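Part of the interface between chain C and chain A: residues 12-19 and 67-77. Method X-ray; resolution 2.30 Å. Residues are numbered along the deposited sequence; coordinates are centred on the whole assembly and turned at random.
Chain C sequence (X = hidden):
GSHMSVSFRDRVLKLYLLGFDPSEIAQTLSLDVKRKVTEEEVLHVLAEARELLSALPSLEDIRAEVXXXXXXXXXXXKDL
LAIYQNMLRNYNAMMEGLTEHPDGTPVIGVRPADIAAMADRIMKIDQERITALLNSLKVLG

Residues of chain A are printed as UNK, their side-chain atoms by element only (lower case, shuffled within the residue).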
# COMPACT_ATOMS: atom_id res chain seq x y z
N VAL C 12 34.43 15.60 -12.06
CA VAL C 12 34.26 16.46 -10.87
C VAL C 12 32.79 16.47 -10.42
O VAL C 12 32.50 16.29 -9.24
CB VAL C 12 34.76 17.90 -11.12
CG1 VAL C 12 34.35 18.85 -9.99
CG2 VAL C 12 36.27 17.93 -11.28
N LEU C 13 31.89 16.70 -11.38
CA LEU C 13 30.45 16.71 -11.13
C LEU C 13 29.95 15.37 -10.61
O LEU C 13 29.21 15.33 -9.65
CB LEU C 13 29.68 17.09 -12.40
CG LEU C 13 28.17 17.26 -12.24
CD1 LEU C 13 27.83 18.28 -11.17
CD2 LEU C 13 27.55 17.64 -13.58
N LYS C 14 30.37 14.28 -11.26
CA LYS C 14 29.96 12.93 -10.87
C LYS C 14 30.32 12.62 -9.41
O LYS C 14 29.48 12.10 -8.65
CB LYS C 14 30.61 11.89 -11.79
CG LYS C 14 30.15 10.45 -11.56
CD LYS C 14 31.07 9.46 -12.23
CE LYS C 14 30.66 8.03 -11.92
NZ LYS C 14 31.72 7.05 -12.31
N LEU C 15 31.55 12.92 -9.02
CA LEU C 15 32.00 12.65 -7.66
C LEU C 15 31.29 13.53 -6.65
O LEU C 15 31.00 13.09 -5.54
CB LEU C 15 33.52 12.78 -7.52
CG LEU C 15 34.34 11.70 -8.24
CD1 LEU C 15 35.77 12.17 -8.39
CD2 LEU C 15 34.28 10.37 -7.51
N TYR C 16 31.00 14.78 -7.02
CA TYR C 16 30.20 15.66 -6.17
C TYR C 16 28.79 15.08 -5.99
O TYR C 16 28.27 15.06 -4.88
CB TYR C 16 30.12 17.09 -6.73
CG TYR C 16 29.13 17.94 -5.98
CD1 TYR C 16 29.45 18.47 -4.73
CD2 TYR C 16 27.86 18.19 -6.49
CE1 TYR C 16 28.54 19.24 -4.02
CE2 TYR C 16 26.94 18.96 -5.79
CZ TYR C 16 27.28 19.48 -4.56
OH TYR C 16 26.36 20.24 -3.86
N LEU C 17 28.19 14.60 -7.08
CA LEU C 17 26.86 14.01 -7.02
C LEU C 17 26.83 12.66 -6.31
O LEU C 17 25.77 12.27 -5.83
CB LEU C 17 26.27 13.90 -8.42
CG LEU C 17 25.96 15.25 -9.08
CD1 LEU C 17 25.67 15.07 -10.56
CD2 LEU C 17 24.79 15.96 -8.39
N LEU C 18 27.97 11.97 -6.23
CA LEU C 18 28.10 10.73 -5.44
C LEU C 18 28.48 10.94 -3.97
O LEU C 18 28.64 9.97 -3.22
CB LEU C 18 29.08 9.75 -6.12
CG LEU C 18 28.55 9.11 -7.40
CD1 LEU C 18 29.64 8.30 -8.08
CD2 LEU C 18 27.36 8.22 -7.13
N GLY C 19 28.62 12.20 -3.56
CA GLY C 19 28.71 12.55 -2.14
C GLY C 19 30.10 12.82 -1.60
O GLY C 19 30.27 12.93 -0.38
N UNK A 67 18.65 20.10 -12.52
CA UNK A 67 19.72 19.57 -13.35
C UNK A 67 20.66 18.62 -12.63
O UNK A 67 20.97 17.55 -13.14
N UNK A 68 21.10 19.01 -11.44
CA UNK A 68 21.96 18.17 -10.60
C UNK A 68 21.27 16.88 -10.13
O UNK A 68 21.90 15.81 -10.09
c UNK A 68 23.76 20.91 -8.51
c UNK A 68 23.43 20.05 -9.72
o UNK A 68 24.52 20.50 -7.63
n UNK A 68 23.19 22.11 -8.46
c UNK A 68 22.44 18.96 -9.39
N UNK A 69 19.99 17.00 -9.78
CA UNK A 69 19.17 15.85 -9.40
C UNK A 69 19.00 14.87 -10.54
O UNK A 69 19.12 13.66 -10.35
c UNK A 69 17.80 16.32 -8.93
N UNK A 70 18.70 15.38 -11.74
CA UNK A 70 18.52 14.52 -12.90
C UNK A 70 19.83 13.83 -13.30
O UNK A 70 19.82 12.68 -13.74
c UNK A 70 15.54 14.91 -13.38
c UNK A 70 17.96 15.30 -14.09
c UNK A 70 16.55 15.90 -13.92
c UNK A 70 16.11 16.50 -15.24
N UNK A 71 20.94 14.54 -13.14
CA UNK A 71 22.25 13.99 -13.44
C UNK A 71 22.63 12.90 -12.42
O UNK A 71 23.14 11.85 -12.81
c UNK A 71 24.68 14.65 -13.99
o UNK A 71 24.00 14.45 -16.25
c UNK A 71 23.30 15.10 -13.50
c UNK A 71 24.63 13.92 -15.31
o UNK A 71 25.20 12.81 -15.40
N UNK A 72 22.36 13.16 -11.14
CA UNK A 72 22.56 12.16 -10.09
C UNK A 72 21.72 10.90 -10.35
O UNK A 72 22.20 9.80 -10.13
n UNK A 72 23.71 13.83 -4.99
c UNK A 72 22.69 11.89 -7.55
c UNK A 72 22.47 14.22 -5.25
n UNK A 72 22.10 15.45 -4.91
n UNK A 72 21.59 13.42 -5.88
c UNK A 72 21.84 12.03 -6.29
c UNK A 72 22.18 12.72 -8.71
N UNK A 73 20.48 11.09 -10.80
CA UNK A 73 19.62 9.97 -11.20
C UNK A 73 20.17 9.18 -12.41
O UNK A 73 20.02 7.96 -12.46
c UNK A 73 18.20 10.47 -11.48
N UNK A 74 20.79 9.85 -13.38
CA UNK A 74 21.45 9.16 -14.51
C UNK A 74 22.60 8.25 -14.06
O UNK A 74 22.81 7.19 -14.63
c UNK A 74 21.52 11.61 -17.53
n UNK A 74 19.76 10.67 -19.65
c UNK A 74 20.90 10.82 -16.39
n UNK A 74 18.96 12.81 -19.90
c UNK A 74 19.77 11.96 -19.28
n UNK A 74 20.56 12.40 -18.29
c UNK A 74 21.98 10.13 -15.56
N UNK A 75 23.31 8.67 -13.01
CA UNK A 75 24.40 7.88 -12.44
C UNK A 75 23.85 6.59 -11.84
O UNK A 75 24.35 5.50 -12.15
c UNK A 75 26.34 10.94 -11.06
c UNK A 75 25.89 9.87 -12.04
c UNK A 75 25.18 8.68 -11.38
c UNK A 75 26.19 7.81 -10.63
N UNK A 76 22.83 6.72 -10.99
CA UNK A 76 22.16 5.57 -10.40
C UNK A 76 21.56 4.68 -11.46
O UNK A 76 21.71 3.47 -11.40
c UNK A 76 21.50 6.71 -8.21
c UNK A 76 20.74 7.74 -7.70
c UNK A 76 21.13 8.43 -6.56
c UNK A 76 23.08 7.05 -6.42
c UNK A 76 21.04 5.98 -9.44
c UNK A 76 22.67 6.36 -7.55
c UNK A 76 22.30 8.08 -5.91
N UNK A 77 20.90 5.30 -12.44
CA UNK A 77 20.28 4.56 -13.54
C UNK A 77 21.30 3.69 -14.30
O UNK A 77 20.99 2.56 -14.68
c UNK A 77 19.59 5.53 -14.50
o UNK A 77 18.48 6.86 -16.87
c UNK A 77 18.72 4.86 -15.56
n UNK A 77 16.63 5.64 -16.48
c UNK A 77 17.93 5.88 -16.35
O HOH W 1 25.66 15.34 -3.50

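Position 67 has no side-chain atoms and lies beyond the reach of chain C: Gly67(A). Position 68 carries three carbons, the third bearing one oxygen and one nitrogen, an amide. Its CB lies 3.9 Å from CD2 of Leu17(C), and the atoms fit Gln68(A), whose OE1 comes 3.4 Å from CE2 of Tyr16(C), at the edge of the ring and near its plane. Position 69 has a single carbon directed away from chain C, which makes it Ala69(A). Position 70 shows four carbons forked at the second and touches nothing on chain C: Leu70(A).

At position 71 three carbons end in two oxygens, a carboxylate, so this is Glu71(A). The contact uses its aliphatic part, with CG 3.6 Å from CD1 of Leu17(C) and 4.2 Å from CD2 of Leu13(C). Position 72 runs through three carbons and a nitrogen to a carbon with two more nitrogens, the guanidinium of Arg72(A). Its NH1 donates a hydrogen bond to O of Leu17(C) at 2.7 Å, while CD2 of that same leucine lies over one face of the guanidinium. NH1 also donates to a water 2.9 Å from it, and the water's O in turn donates to O of Tyr16(C) at 3.0 Å.

Position 73, one carbon and out of reach, is Ala73(A). Position 74 repeats the three-carbon, guanidinium-tipped pattern but makes no contact here: Arg74(A). Position 75 has four carbons forked at the first, one arm two carbons long: Ile75(A). Its CD1 packs 4.0 Å from CB of Leu17(C) and 3.9 Å from CG of Lys14(C), and its CG2 lies 3.7 Å from CD2 of Leu18(C). Position 76 is one carbon followed by a six-carbon ring, Phe76(A), with CE1 4.5 Å from CD2 of Leu18(C). Position 77 again bears three carbons and a terminal oxygen and nitrogen, far from chain C: Gln77(A).

The two helices cross almost at right angles, so the contact concentrates around one knob. Leu17(C) fills the hole formed by Gln68(A), Glu71(A), Arg72(A) and Ile75(A), a 68/71/72/75 spacing that keeps all four on one side of the helix. Chain C's helix ends beside this hole, leaving the carbonyl of Leu17(C) available to the arginine. Gly19(C) follows with positive phi in a Schellman motif, where a side chain would jam against the preceding carbonyl. The rule is compact: seat one leucine in a helical hole, and let an arginine lining it bind that leucine's own carbonyl.

Chain A, residues 67-77: GQALERARIFQ
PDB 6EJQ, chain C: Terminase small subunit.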